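Local coordinates for protein bifunctional cytochrome P450/NADPH--P450 reductase (Deinococcus aerius, PDB 7F3H) that probably hydroxylates organic substrates, activating oxygen at a heme whose electrons come from NADPH through a fused reductase, at residues Ile4-Pro9 and Gly346-Ile351; Gly50-Gln55 and Lys353-Ala358; Ala56-Leu61 and His365-Ala370; Ile318-Asp323 and Phe377-Trp382. One frame throughout, in Å; residues are numbered along the deposited sequence.

Interaction 1. Residues Ile4-Pro9 and Gly346-Ile351; sequences ILAPIP and GGKYEI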
loop_
_atom_site.group_PDB
_atom_site.type_symbol
_atom_site.label_atom_id
_atom_site.label_comp_id
_atom_site.label_asym_id
_atom_site.label_seq_id
_atom_site.Cartn_x
_atom_site.Cartn_y
_atom_site.Cartn_z
ATOM N N ILE A 4 18.745 31.086 -15.712
ATOM C CA ILE A 4 19.594 30.178 -16.489
ATOM C C ILE A 4 19.215 28.719 -16.237
ATOM O O ILE A 4 19.774 28.072 -15.348
ATOM C CB ILE A 4 21.068 30.480 -16.136
ATOM C CG1 ILE A 4 21.994 29.584 -16.931
ATOM C CG2 ILE A 4 21.305 30.606 -14.609
ATOM C CD1 ILE A 4 23.463 29.994 -16.933
ATOM N N LEU A 5 18.278 28.188 -17.035
ATOM C CA LEU A 5 17.801 26.836 -16.795
ATOM C C LEU A 5 18.720 25.790 -17.427
ATOM O O LEU A 5 19.428 26.039 -18.409
ATOM C CB LEU A 5 16.400 26.645 -17.372
ATOM C CG LEU A 5 15.326 27.606 -16.886
ATOM C CD1 LEU A 5 14.057 27.378 -17.682
ATOM C CD2 LEU A 5 15.095 27.436 -15.403
ATOM N N ALA A 6 18.645 24.575 -16.878
ATOM C CA ALA A 6 19.306 23.333 -17.267
ATOM C C ALA A 6 18.306 22.318 -17.808
ATOM O O ALA A 6 17.214 22.166 -17.241
ATOM C CB ALA A 6 20.060 22.709 -16.088
ATOM N N PRO A 7 18.643 21.613 -18.889
ATOM C CA PRO A 7 17.751 20.543 -19.371
ATOM C C PRO A 7 17.727 19.389 -18.374
ATOM O O PRO A 7 18.743 19.049 -17.765
ATOM C CB PRO A 7 18.376 20.115 -20.707
ATOM C CG PRO A 7 19.835 20.501 -20.575
ATOM C CD PRO A 7 19.863 21.747 -19.712
ATOM N N ILE A 8 16.533 18.852 -18.143
ATOM C CA ILE A 8 16.419 17.684 -17.266
ATOM C C ILE A 8 17.206 16.534 -17.882
ATOM O O ILE A 8 17.047 16.247 -19.087
ATOM C CB ILE A 8 14.941 17.306 -17.066
ATOM C CG1 ILE A 8 14.204 18.432 -16.334
ATOM C CG2 ILE A 8 14.826 15.989 -16.322
ATOM C CD1 ILE A 8 12.723 18.259 -16.267
ATOM N N PRO A 9 18.087 15.870 -17.141
ATOM C CA PRO A 9 18.868 14.785 -17.744
ATOM C C PRO A 9 17.960 13.722 -18.350
ATOM O O PRO A 9 16.856 13.458 -17.860
ATOM C CB PRO A 9 19.684 14.228 -16.568
ATOM C CG PRO A 9 19.737 15.384 -15.555
ATOM C CD PRO A 9 18.429 16.105 -15.728
ATOM N N GLY A 346 15.282 22.969 -7.942
ATOM C CA GLY A 346 16.728 22.919 -7.870
ATOM C C GLY A 346 17.420 24.151 -8.398
ATOM O O GLY A 346 18.640 24.145 -8.595
ATOM N N GLY A 347 16.661 25.222 -8.602
ATOM C CA GLY A 347 17.165 26.437 -9.213
ATOM C C GLY A 347 17.597 26.255 -10.654
ATOM O O GLY A 347 18.182 27.176 -11.225
ATOM N N LYS A 348 17.237 25.132 -11.289
ATOM C CA LYS A 348 17.781 24.763 -12.598
ATOM C C LYS A 348 16.706 24.247 -13.553
ATOM O O LYS A 348 16.717 24.590 -14.742
ATOM C CB LYS A 348 18.850 23.657 -12.486
ATOM C CG LYS A 348 19.983 23.915 -11.546
ATOM C CD LYS A 348 20.836 22.671 -11.377
ATOM C CE LYS A 348 21.461 22.252 -12.685
ATOM N NZ LYS A 348 22.659 21.420 -12.418
ATOM N N TYR A 349 15.780 23.425 -13.038
ATOM C CA TYR A 349 14.958 22.530 -13.849
ATOM C C TYR A 349 13.524 23.042 -13.935
ATOM O O TYR A 349 12.872 23.232 -12.902
ATOM C CB TYR A 349 14.980 21.126 -13.248
ATOM C CG TYR A 349 16.359 20.528 -13.128
ATOM C CD1 TYR A 349 17.153 20.310 -14.260
ATOM C CD2 TYR A 349 16.883 20.200 -11.883
ATOM C CE1 TYR A 349 18.409 19.754 -14.151
ATOM C CE2 TYR A 349 18.147 19.643 -11.764
ATOM C CZ TYR A 349 18.909 19.416 -12.893
ATOM O OH TYR A 349 20.179 18.855 -12.756
ATOM N N GLU A 350 13.025 23.242 -15.160
ATOM C CA GLU A 350 11.660 23.734 -15.346
ATOM C C GLU A 350 10.675 22.578 -15.372
ATOM O O GLU A 350 10.967 21.531 -15.940
ATOM C CB GLU A 350 11.494 24.562 -16.613
ATOM C CG GLU A 350 10.160 25.320 -16.565
ATOM C CD GLU A 350 9.837 26.077 -17.833
ATOM O OE1 GLU A 350 10.742 26.750 -18.380
ATOM O OE2 GLU A 350 8.667 26.001 -18.275
ATOM N N ILE A 351 9.575 22.732 -14.648
ATOM C CA ILE A 351 8.429 21.834 -14.689
ATOM C C ILE A 351 7.226 22.667 -15.097
ATOM O O ILE A 351 6.764 23.511 -14.325
ATOM C CB ILE A 351 8.192 21.145 -13.340
ATOM C CG1 ILE A 351 9.529 20.618 -12.773
ATOM C CG2 ILE A 351 7.117 20.061 -13.482
ATOM C CD1 ILE A 351 10.230 19.546 -13.629
#
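Lys348 O receives two groups of the N-terminal loop. Ala6 N donates to it at 2.9 Å in a nearly straight bond (170° at the hydrogen), and Leu5 CA makes a CA-H...O contact with the same oxygen at 3.2 Å. That carbonyl sits in a classic beta bulge, where Lys348 and Tyr349 both face Ile345 of the two-stranded hairpin 343-345/349-351. Residues 6-9 pass along the CD1/CE1 side of the Tyr349 ring: Pro7 O lies near its plane at the edge, 3.7 Å from CE1, and Ala6 CB stands 3.9 Å from the same carbon. Lys348 CB covers the centre of one ring face. Ile8 CG1 is anti to the carbonyl carbon (chi1 -64°) and comes within 4.1 Å of Tyr349 CD1, while CD1 of Ile8 meets Ile351 CD1 at 3.9 Å, the two side chains crossing at about a right angle. An alanine in place of Ile8 would probably open a gap between the loop and Ile351 CD1 and leave that flank of Tyr349 less firmly packed. Ile8 and Tyr349 also touch Leu43 of strand 43-48. One backbone bond thus fixes the loop at the bulge; carbonyl oxygens near the Tyr349 ring apart, the rest is mainly apolar packing.

Interaction 2. Residues Gly50-Gln55 and Lys353-Ala358; sequences GRTLIQ and KGQQVA
Gln355 and Thr52 cross at about a right angle, which brings the Gln355 amide against the backbone of strand 51-56. CG of Gln355 is anti to the backbone N (chi1 177°), the chain bending at chi2. Its NE2 donates twice: to Thr52 O at 3.2 Å, from above that carbonyl's plane, and to Gln356 O at 2.8 Å, in plane and on a lone pair. Ile54 runs obliquely over the same side chain, CD1 resting 3.6 Å from Gln355 CG. An alanine in place of Gln355 would probably leave Thr52 O and Gln356 O without this donor and open a gap beside Ile54 CD1. The Gln356 amide and the poorly ordered Arg51 guanidinium lie close to parallel, planes 19° apart, without a bond. Water 1 accepts from Ile54 N and donates to Gln356 O where the strands diverge. The axes of 51-55 and 356-358 lie 41° apart: CA atoms of Thr52 and Gln355 are 8.1 Å apart, those of Gln55 and Ala358 4.9 Å. There Ala358 N donates to Ile54 O at 2.9 Å in parallel pairing. Both strands are inner ones of the mixed P450 sheet, flanked by 43-48 and 336-339, with helix 28-38 packing on Leu53 and Gln55.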
loop_
_atom_site.group_PDB
_atom_site.type_symbol
_atom_site.label_atom_id
_atom_site.label_comp_id
_atom_site.label_asym_id
_atom_site.label_seq_id
_atom_site.Cartn_x
_atom_site.Cartn_y
_atom_site.Cartn_z
ATOM N N GLY A 50 3.853 9.686 -26.706
ATOM C CA GLY A 50 3.452 11.068 -26.873
ATOM C C GLY A 50 4.053 11.911 -25.765
ATOM O O GLY A 50 4.730 12.917 -26.012
ATOM N N ARG A 51 3.747 11.510 -24.536
ATOM C CA ARG A 51 4.133 12.215 -23.316
ATOM C C ARG A 51 5.610 12.187 -22.925
ATOM O O ARG A 51 6.434 11.389 -23.378
ATOM C CB ARG A 51 3.465 11.644 -22.096
ATOM C CG ARG A 51 2.289 12.202 -21.454
ATOM C CD ARG A 51 2.624 11.218 -20.379
ATOM N NE ARG A 51 2.880 11.686 -19.032
ATOM C CZ ARG A 51 3.080 10.849 -18.017
ATOM N NH1 ARG A 51 3.053 9.532 -18.209
ATOM N NH2 ARG A 51 3.381 11.340 -16.821
ATOM N N THR A 52 5.890 13.107 -21.991
ATOM C CA THR A 52 7.103 13.181 -21.190
ATOM C C THR A 52 6.911 12.524 -19.824
ATOM O O THR A 52 6.001 12.902 -19.073
ATOM C CB THR A 52 7.478 14.653 -20.981
ATOM O OG1 THR A 52 7.694 15.277 -22.255
ATOM C CG2 THR A 52 8.739 14.756 -20.102
ATOM N N LEU A 53 7.793 11.579 -19.471
ATOM C CA LEU A 53 7.807 11.006 -18.124
ATOM C C LEU A 53 9.010 11.564 -17.369
ATOM O O LEU A 53 10.132 11.554 -17.888
ATOM C CB LEU A 53 7.837 9.468 -18.144
ATOM C CG LEU A 53 7.676 8.673 -16.820
ATOM C CD1 LEU A 53 6.317 8.902 -16.153
ATOM C CD2 LEU A 53 7.859 7.174 -17.045
ATOM N N ILE A 54 8.770 12.122 -16.175
ATOM C CA ILE A 54 9.831 12.678 -15.339
ATOM C C ILE A 54 9.869 11.903 -14.030
ATOM O O ILE A 54 8.815 11.647 -13.426
ATOM C CB ILE A 54 9.631 14.183 -15.097
ATOM C CG1 ILE A 54 9.479 14.883 -16.451
ATOM C CG2 ILE A 54 10.784 14.769 -14.288
ATOM C CD1 ILE A 54 9.314 16.355 -16.358
ATOM N N GLN A 55 11.084 11.517 -13.605
ATOM C CA GLN A 55 11.317 10.779 -12.360
ATOM C C GLN A 55 12.211 11.580 -11.407
ATOM O O GLN A 55 13.280 12.057 -11.813
ATOM C CB GLN A 55 11.956 9.416 -12.652
ATOM C CG GLN A 55 11.064 8.452 -13.448
ATOM C CD GLN A 55 10.008 7.788 -12.599
ATOM O OE1 GLN A 55 10.060 7.821 -11.367
ATOM N NE2 GLN A 55 9.060 7.149 -13.250
ATOM N N LYS A 353 3.432 23.953 -16.061
ATOM C CA LYS A 353 2.082 23.733 -15.559
ATOM C C LYS A 353 1.477 22.480 -16.179
ATOM O O LYS A 353 1.483 22.305 -17.401
ATOM C CB LYS A 353 1.201 24.949 -15.849
ATOM C CG LYS A 353 -0.114 24.923 -15.083
ATOM C CD LYS A 353 -1.097 25.983 -15.550
ATOM C CE LYS A 353 -2.245 26.128 -14.558
ATOM N NZ LYS A 353 -3.444 26.804 -15.130
ATOM N N GLY A 354 0.958 21.601 -15.318
ATOM C CA GLY A 354 0.338 20.360 -15.729
ATOM C C GLY A 354 1.277 19.188 -15.915
ATOM O O GLY A 354 0.810 18.045 -15.918
ATOM N N GLN A 355 2.586 19.414 -15.991
ATOM C CA GLN A 355 3.531 18.304 -16.091
ATOM C C GLN A 355 3.513 17.478 -14.802
ATOM O O GLN A 355 3.532 18.037 -13.701
ATOM C CB GLN A 355 4.940 18.840 -16.372
ATOM C CG GLN A 355 6.021 17.792 -16.439
ATOM C CD GLN A 355 5.769 16.724 -17.516
ATOM O OE1 GLN A 355 5.622 17.038 -18.712
ATOM N NE2 GLN A 355 5.758 15.458 -17.099
ATOM N N GLN A 356 3.391 16.156 -14.944
ATOM C CA GLN A 356 3.541 15.220 -13.825
ATOM C C GLN A 356 5.015 14.976 -13.510
ATOM O O GLN A 356 5.838 14.815 -14.420
ATOM C CB GLN A 356 2.908 13.865 -14.159
ATOM C CG GLN A 356 1.411 13.782 -14.020
ATOM C CD GLN A 356 0.907 12.383 -14.252
ATOM O OE1 GLN A 356 1.094 11.501 -13.420
ATOM N NE2 GLN A 356 0.299 12.158 -15.406
ATOM N N VAL A 357 5.340 14.886 -12.225
ATOM C CA VAL A 357 6.649 14.416 -11.767
ATOM C C VAL A 357 6.425 13.247 -10.825
ATOM O O VAL A 357 5.704 13.382 -9.826
ATOM C CB VAL A 357 7.458 15.514 -11.072
ATOM C CG1 VAL A 357 8.828 14.958 -10.648
ATOM C CG2 VAL A 357 7.596 16.705 -11.987
ATOM N N ALA A 358 6.927 12.076 -11.208
ATOM C CA ALA A 358 6.840 10.899 -10.358
ATOM C C ALA A 358 7.921 10.939 -9.277
ATOM O O ALA A 358 9.092 11.221 -9.564
ATOM C CB ALA A 358 6.941 9.629 -11.210
HETATM O O HOH W 1 6.078 11.877 -15.261
#

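Interaction 3. Residues Ala56-Leu61 and His365-Ala370; sequences AYDPNL and HRHPAA
His367 lays one face of its imidazole against Pro59, whose CD sits 3.6 Å from the ring centroid and 17° off the ring normal, a CH-pi contact shifted toward the CD2 side of the rim (CD to CD2 3.5 Å). The ring reaches this place because CG of His367 is anti to the backbone N (chi1 -160°), and its rotation is held from the side remote from CD2: Ala369 N donates to ND1 at 3.1 Å, in the ring plane. Next to the proline, CD2 also approaches Tyr57 O at 3.3 Å, and Pro59 CG packs on Ala370 CB at 3.9 Å. Pro59 opens helix 59-65, the B helix of the P450 fold, with two residues between it and the end of strand 51-56. Asp58 is its N-cap: OD2 takes Leu61 N at 3.2 Å on the anti lone pair and Asn60 N in a weaker, bent bond. The opposing loop follows helix 361-365, and His391 touches both Pro59 and Ala370 from a further loop. Since ND1 acts as an acceptor, a neutral His367 would probably carry its proton on NE2. At 3.9 Å, NE2 is too far from Asp58 OD1 for a bond, and any influence of the carboxylate would probably be electrostatic. The join of helix start and loop thus appears to rest mostly on packing of Pro59 against His367 and Ala370.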
loop_
_atom_site.group_PDB
_atom_site.type_symbol
_atom_site.label_atom_id
_atom_site.label_comp_id
_atom_site.label_asym_id
_atom_site.label_seq_id
_atom_site.Cartn_x
_atom_site.Cartn_y
_atom_site.Cartn_z
ATOM N N ALA A 56 11.776 11.722 -10.142
ATOM C CA ALA A 56 12.520 12.499 -9.152
ATOM C C ALA A 56 12.824 11.692 -7.904
ATOM O O ALA A 56 11.934 11.040 -7.354
ATOM C CB ALA A 56 11.758 13.728 -8.732
ATOM N N TYR A 57 14.063 11.826 -7.408
ATOM C CA TYR A 57 14.569 11.051 -6.277
ATOM C C TYR A 57 15.614 11.784 -5.419
ATOM O O TYR A 57 15.990 11.278 -4.356
ATOM C CB TYR A 57 15.091 9.698 -6.803
ATOM C CG TYR A 57 16.022 9.819 -7.992
ATOM C CD1 TYR A 57 15.494 9.947 -9.284
ATOM C CD2 TYR A 57 17.408 9.765 -7.847
ATOM C CE1 TYR A 57 16.307 10.085 -10.375
ATOM C CE2 TYR A 57 18.235 9.883 -8.955
ATOM C CZ TYR A 57 17.673 10.049 -10.210
ATOM O OH TYR A 57 18.470 10.157 -11.320
ATOM N N ASP A 58 16.115 12.941 -5.875
ATOM C CA ASP A 58 16.972 13.787 -5.026
ATOM C C ASP A 58 16.169 14.296 -3.831
ATOM O O ASP A 58 15.088 14.884 -4.029
ATOM C CB ASP A 58 17.517 14.986 -5.805
ATOM C CG ASP A 58 18.479 15.842 -4.974
ATOM O OD1 ASP A 58 19.639 15.432 -4.847
ATOM O OD2 ASP A 58 18.109 16.922 -4.478
ATOM N N PRO A 59 16.656 14.121 -2.594
ATOM C CA PRO A 59 15.844 14.529 -1.428
ATOM C C PRO A 59 15.463 16.007 -1.425
ATOM O O PRO A 59 14.317 16.335 -1.101
ATOM C CB PRO A 59 16.730 14.156 -0.226
ATOM C CG PRO A 59 17.675 13.085 -0.748
ATOM C CD PRO A 59 17.919 13.466 -2.200
ATOM N N ASN A 60 16.335 16.912 -1.867
ATOM C CA ASN A 60 15.924 18.316 -1.808
ATOM C C ASN A 60 14.904 18.653 -2.898
ATOM O O ASN A 60 13.931 19.404 -2.648
ATOM C CB ASN A 60 17.143 19.212 -1.928
ATOM C CG ASN A 60 18.115 19.024 -0.799
ATOM O OD1 ASN A 60 17.733 18.931 0.380
ATOM N ND2 ASN A 60 19.397 18.957 -1.147
ATOM N N LEU A 61 15.112 18.101 -4.110
ATOM C CA LEU A 61 14.125 18.227 -5.187
ATOM C C LEU A 61 12.791 17.686 -4.733
ATOM O O LEU A 61 11.757 18.337 -4.916
ATOM C CB LEU A 61 14.590 17.500 -6.461
ATOM C CG LEU A 61 15.827 18.064 -7.201
ATOM C CD1 LEU A 61 16.151 17.291 -8.493
ATOM C CD2 LEU A 61 15.676 19.569 -7.477
ATOM N N HIS A 365 14.297 6.461 -1.205
ATOM C CA HIS A 365 14.441 5.747 0.049
ATOM C C HIS A 365 15.845 5.198 0.235
ATOM O O HIS A 365 16.170 4.718 1.333
ATOM C CB HIS A 365 13.407 4.639 0.094
ATOM C CG HIS A 365 12.057 5.105 0.535
ATOM N ND1 HIS A 365 11.021 4.237 0.797
ATOM C CD2 HIS A 365 11.584 6.347 0.803
ATOM C CE1 HIS A 365 9.963 4.922 1.203
ATOM N NE2 HIS A 365 10.281 6.206 1.220
ATOM N N ARG A 366 16.648 5.203 -0.833
ATOM C CA ARG A 366 18.019 4.720 -0.832
ATOM C C ARG A 366 19.027 5.780 -1.277
ATOM O O ARG A 366 20.117 5.434 -1.736
ATOM C CB ARG A 366 18.121 3.510 -1.751
ATOM C CG ARG A 366 17.404 2.313 -1.252
ATOM C CD ARG A 366 17.690 1.223 -2.222
ATOM N NE ARG A 366 16.747 0.137 -2.078
ATOM C CZ ARG A 366 17.110 -1.118 -1.848
ATOM N NH1 ARG A 366 18.399 -1.402 -1.745
ATOM N NH2 ARG A 366 16.187 -2.076 -1.714
ATOM N N HIS A 367 18.691 7.050 -1.194
ATOM C CA HIS A 367 19.604 8.074 -1.702
ATOM C C HIS A 367 20.798 8.229 -0.768
ATOM O O HIS A 367 20.607 8.490 0.423
ATOM C CB HIS A 367 18.895 9.419 -1.856
ATOM C CG HIS A 367 19.603 10.345 -2.794
ATOM N ND1 HIS A 367 20.873 10.819 -2.540
ATOM C CD2 HIS A 367 19.255 10.835 -4.007
ATOM C CE1 HIS A 367 21.256 11.605 -3.532
ATOM N NE2 HIS A 367 20.297 11.615 -4.442
ATOM N N PRO A 368 22.035 8.098 -1.264
ATOM C CA PRO A 368 23.201 8.161 -0.347
ATOM C C PRO A 368 23.322 9.471 0.411
ATOM O O PRO A 368 23.849 9.465 1.528
ATOM C CB PRO A 368 24.416 7.966 -1.265
ATOM C CG PRO A 368 23.894 7.971 -2.690
ATOM C CD PRO A 368 22.399 7.770 -2.652
ATOM N N ALA A 369 22.858 10.592 -0.147
ATOM C CA ALA A 369 22.917 11.852 0.584
ATOM C C ALA A 369 22.011 11.871 1.821
ATOM O O ALA A 369 22.159 12.746 2.683
ATOM C CB ALA A 369 22.562 13.014 -0.349
ATOM N N ALA A 370 21.026 10.982 1.890
ATOM C CA ALA A 370 20.076 10.991 2.983
ATOM C C ALA A 370 20.162 9.747 3.862
ATOM O O ALA A 370 19.595 9.744 4.959
ATOM C CB ALA A 370 18.645 11.156 2.447
#

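Interaction 4. Residues Ile318-Asp323 and Phe377-Trp382; sequences IPRILD and FDIDRW
Through Arg320, the K helix of the P450 fold, residues 317-329, grips the loop that carries Arg381, the Arg320 guanidinium reaching Ile379 O and Asp380. NH1 donates to Ile379 O at 3.2 Å (154° at the hydrogen), standing well above that carbonyl's plane, and forms a salt bridge with Asp380 OD1 at 3.0 Å, though the hydrogen bond itself is weak. Water 2 closes a second path, accepting from Arg320 NH2 and donating to Asp380 OD1 at 2.7 Å. The other amino group of Arg320 pairs with Asp316. The aliphatic part of Arg320 and Trp382 run antiparallel past each other, CG of Arg320 lying 3.6 Å from Trp382 CB. Glu324 and Arg327 in this helix fit the ExxR motif, and Arg381, salt-bridged to Glu324, fits the third member of the Glu-Arg-Arg triad of P450s. Trp382, whose NE1 donates to Glu324, is sandwiched: Asp323 CB lies over one face, 3.6 Å from the centroid of the five-membered ring, and Arg381 CB covers the opposite face. Asp323 sends its carboxylate on to Arg387. Next to Arg320, Ile321 is aligned with Ile379, its CG1 3.9 Å from Ile379 CG2; CG1 of Ile379 is between the backbone N and the carbonyl carbon (chi1 65°), with CG2 turned to Ile321. Within the loop, Asp380 N donates to Asp378 OD1 at 3.0 Å, an Asx turn.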
loop_
_atom_site.group_PDB
_atom_site.type_symbol
_atom_site.label_atom_id
_atom_site.label_comp_id
_atom_site.label_asym_id
_atom_site.label_seq_id
_atom_site.Cartn_x
_atom_site.Cartn_y
_atom_site.Cartn_z
ATOM N N ILE A 318 9.450 -5.027 16.170
ATOM C CA ILE A 318 8.568 -5.292 15.022
ATOM C C ILE A 318 8.152 -4.002 14.305
ATOM O O ILE A 318 8.229 -3.956 13.067
ATOM C CB ILE A 318 7.386 -6.156 15.464
ATOM C CG1 ILE A 318 7.831 -7.621 15.597
ATOM C CG2 ILE A 318 6.200 -6.020 14.550
ATOM C CD1 ILE A 318 6.722 -8.555 16.078
ATOM N N PRO A 319 7.697 -2.939 15.002
ATOM C CA PRO A 319 7.507 -1.653 14.318
ATOM C C PRO A 319 8.727 -1.181 13.535
ATOM O O PRO A 319 8.588 -0.683 12.412
ATOM C CB PRO A 319 7.179 -0.694 15.476
ATOM C CG PRO A 319 6.614 -1.540 16.528
ATOM C CD PRO A 319 7.314 -2.853 16.427
ATOM N N ARG A 320 9.932 -1.271 14.105
ATOM C CA ARG A 320 11.082 -0.739 13.375
ATOM C C ARG A 320 11.418 -1.608 12.167
ATOM O O ARG A 320 11.812 -1.088 11.107
ATOM C CB ARG A 320 12.250 -0.607 14.331
ATOM C CG ARG A 320 12.078 0.564 15.307
ATOM C CD ARG A 320 13.343 0.800 16.131
ATOM N NE ARG A 320 13.553 -0.224 17.148
ATOM C CZ ARG A 320 14.637 -1.000 17.256
ATOM N NH1 ARG A 320 15.650 -0.896 16.386
ATOM N NH2 ARG A 320 14.714 -1.884 18.255
ATOM N N ILE A 321 11.186 -2.914 12.282
ATOM C CA ILE A 321 11.279 -3.801 11.127
ATOM C C ILE A 321 10.387 -3.301 10.012
ATOM O O ILE A 321 10.799 -3.245 8.849
ATOM C CB ILE A 321 10.878 -5.241 11.508
ATOM C CG1 ILE A 321 11.994 -5.929 12.283
ATOM C CG2 ILE A 321 10.497 -6.025 10.260
ATOM C CD1 ILE A 321 11.517 -7.176 12.961
ATOM N N LEU A 322 9.137 -2.967 10.353
ATOM C CA LEU A 322 8.188 -2.553 9.325
ATOM C C LEU A 322 8.613 -1.233 8.690
ATOM O O LEU A 322 8.559 -1.090 7.458
ATOM C CB LEU A 322 6.772 -2.464 9.901
ATOM C CG LEU A 322 6.028 -3.791 10.152
ATOM C CD1 LEU A 322 4.664 -3.556 10.830
ATOM C CD2 LEU A 322 5.808 -4.572 8.855
ATOM N N ASP A 323 9.083 -0.282 9.510
ATOM C CA ASP A 323 9.571 0.998 8.996
ATOM C C ASP A 323 10.681 0.780 7.963
ATOM O O ASP A 323 10.639 1.333 6.850
ATOM C CB ASP A 323 10.081 1.870 10.153
ATOM C CG ASP A 323 8.960 2.409 11.062
ATOM O OD1 ASP A 323 7.792 2.525 10.624
ATOM O OD2 ASP A 323 9.261 2.744 12.234
ATOM N N PHE A 377 20.070 -3.263 5.283
ATOM C CA PHE A 377 18.874 -3.373 6.118
ATOM C C PHE A 377 19.274 -3.172 7.573
ATOM O O PHE A 377 20.042 -3.962 8.128
ATOM C CB PHE A 377 18.181 -4.720 5.908
ATOM C CG PHE A 377 16.798 -4.820 6.547
ATOM C CD1 PHE A 377 16.650 -5.218 7.865
ATOM C CD2 PHE A 377 15.652 -4.536 5.822
ATOM C CE1 PHE A 377 15.390 -5.317 8.445
ATOM C CE2 PHE A 377 14.380 -4.638 6.405
ATOM C CZ PHE A 377 14.247 -5.020 7.707
ATOM N N ASP A 378 18.753 -2.114 8.193
ATOM C CA ASP A 378 19.181 -1.734 9.537
ATOM C C ASP A 378 17.982 -1.133 10.267
ATOM O O ASP A 378 17.557 -0.019 9.949
ATOM C CB ASP A 378 20.368 -0.759 9.442
ATOM C CG ASP A 378 20.971 -0.376 10.800
ATOM O OD1 ASP A 378 20.436 -0.768 11.864
ATOM O OD2 ASP A 378 22.001 0.342 10.788
ATOM N N ILE A 379 17.443 -1.864 11.255
ATOM C CA ILE A 379 16.257 -1.395 11.966
ATOM C C ILE A 379 16.591 -0.337 13.007
ATOM O O ILE A 379 15.684 0.393 13.469
ATOM C CB ILE A 379 15.474 -2.557 12.610
ATOM C CG1 ILE A 379 16.267 -3.265 13.696
ATOM C CG2 ILE A 379 15.043 -3.628 11.589
ATOM C CD1 ILE A 379 15.364 -4.071 14.614
ATOM N N ASP A 380 17.877 -0.169 13.351
ATOM C CA ASP A 380 18.221 0.873 14.321
ATOM C C ASP A 380 18.087 2.280 13.741
ATOM O O ASP A 380 18.083 3.246 14.510
ATOM C CB ASP A 380 19.655 0.677 14.848
ATOM C CG ASP A 380 19.738 -0.359 15.978
ATOM O OD1 ASP A 380 18.692 -0.949 16.327
ATOM O OD2 ASP A 380 20.850 -0.595 16.511
ATOM N N ARG A 381 17.955 2.422 12.414
ATOM C CA ARG A 381 17.614 3.713 11.830
ATOM C C ARG A 381 16.358 4.286 12.441
ATOM O O ARG A 381 16.136 5.497 12.325
ATOM C CB ARG A 381 17.395 3.614 10.312
ATOM C CG ARG A 381 18.571 3.065 9.544
ATOM C CD ARG A 381 18.260 2.790 8.064
ATOM N NE ARG A 381 19.420 3.205 7.284
ATOM C CZ ARG A 381 20.245 2.388 6.648
ATOM N NH1 ARG A 381 20.053 1.088 6.651
ATOM N NH2 ARG A 381 21.266 2.887 5.997
ATOM N N TRP A 382 15.523 3.448 13.075
ATOM C CA TRP A 382 14.150 3.818 13.389
ATOM C C TRP A 382 13.876 3.924 14.884
ATOM O O TRP A 382 12.707 4.090 15.272
ATOM C CB TRP A 382 13.190 2.814 12.721
ATOM C CG TRP A 382 13.372 2.837 11.228
ATOM C CD1 TRP A 382 13.984 1.886 10.452
ATOM C CD2 TRP A 382 12.998 3.901 10.342
ATOM N NE1 TRP A 382 14.004 2.292 9.138
ATOM C CE2 TRP A 382 13.405 3.521 9.040
ATOM C CE3 TRP A 382 12.339 5.136 10.521
ATOM C CZ2 TRP A 382 13.190 4.330 7.925
ATOM C CZ3 TRP A 382 12.118 5.944 9.407
ATOM C CH2 TRP A 382 12.537 5.531 8.121
HETATM O O HOH W 2 17.742 -3.033 17.837
#

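Interactions 1, 2 and 3 form a continuous patch on one side of the chain, whereas interaction 4 is a buried contact, its centre about 19 Å from that of interaction 3, which it does not touch. Ile8 of interaction 1 packs on Ile54 of interaction 2, and Ala358 O probably accepts from Ala56 N of interaction 3; strand 51-56 carries interaction 2 and leads into helix 59-65 of interaction 3. Chemistry shifts with place: a single backbone bond and apolar packing at the partly exposed N-terminal loop, backbone, amide and water bonds within the sheet, proline-imidazole packing at the helix start, charge pairing with aromatic burial at interaction 4. Side chains of Gln356 and Asp323 lie about 9 and 10 Å from the heme.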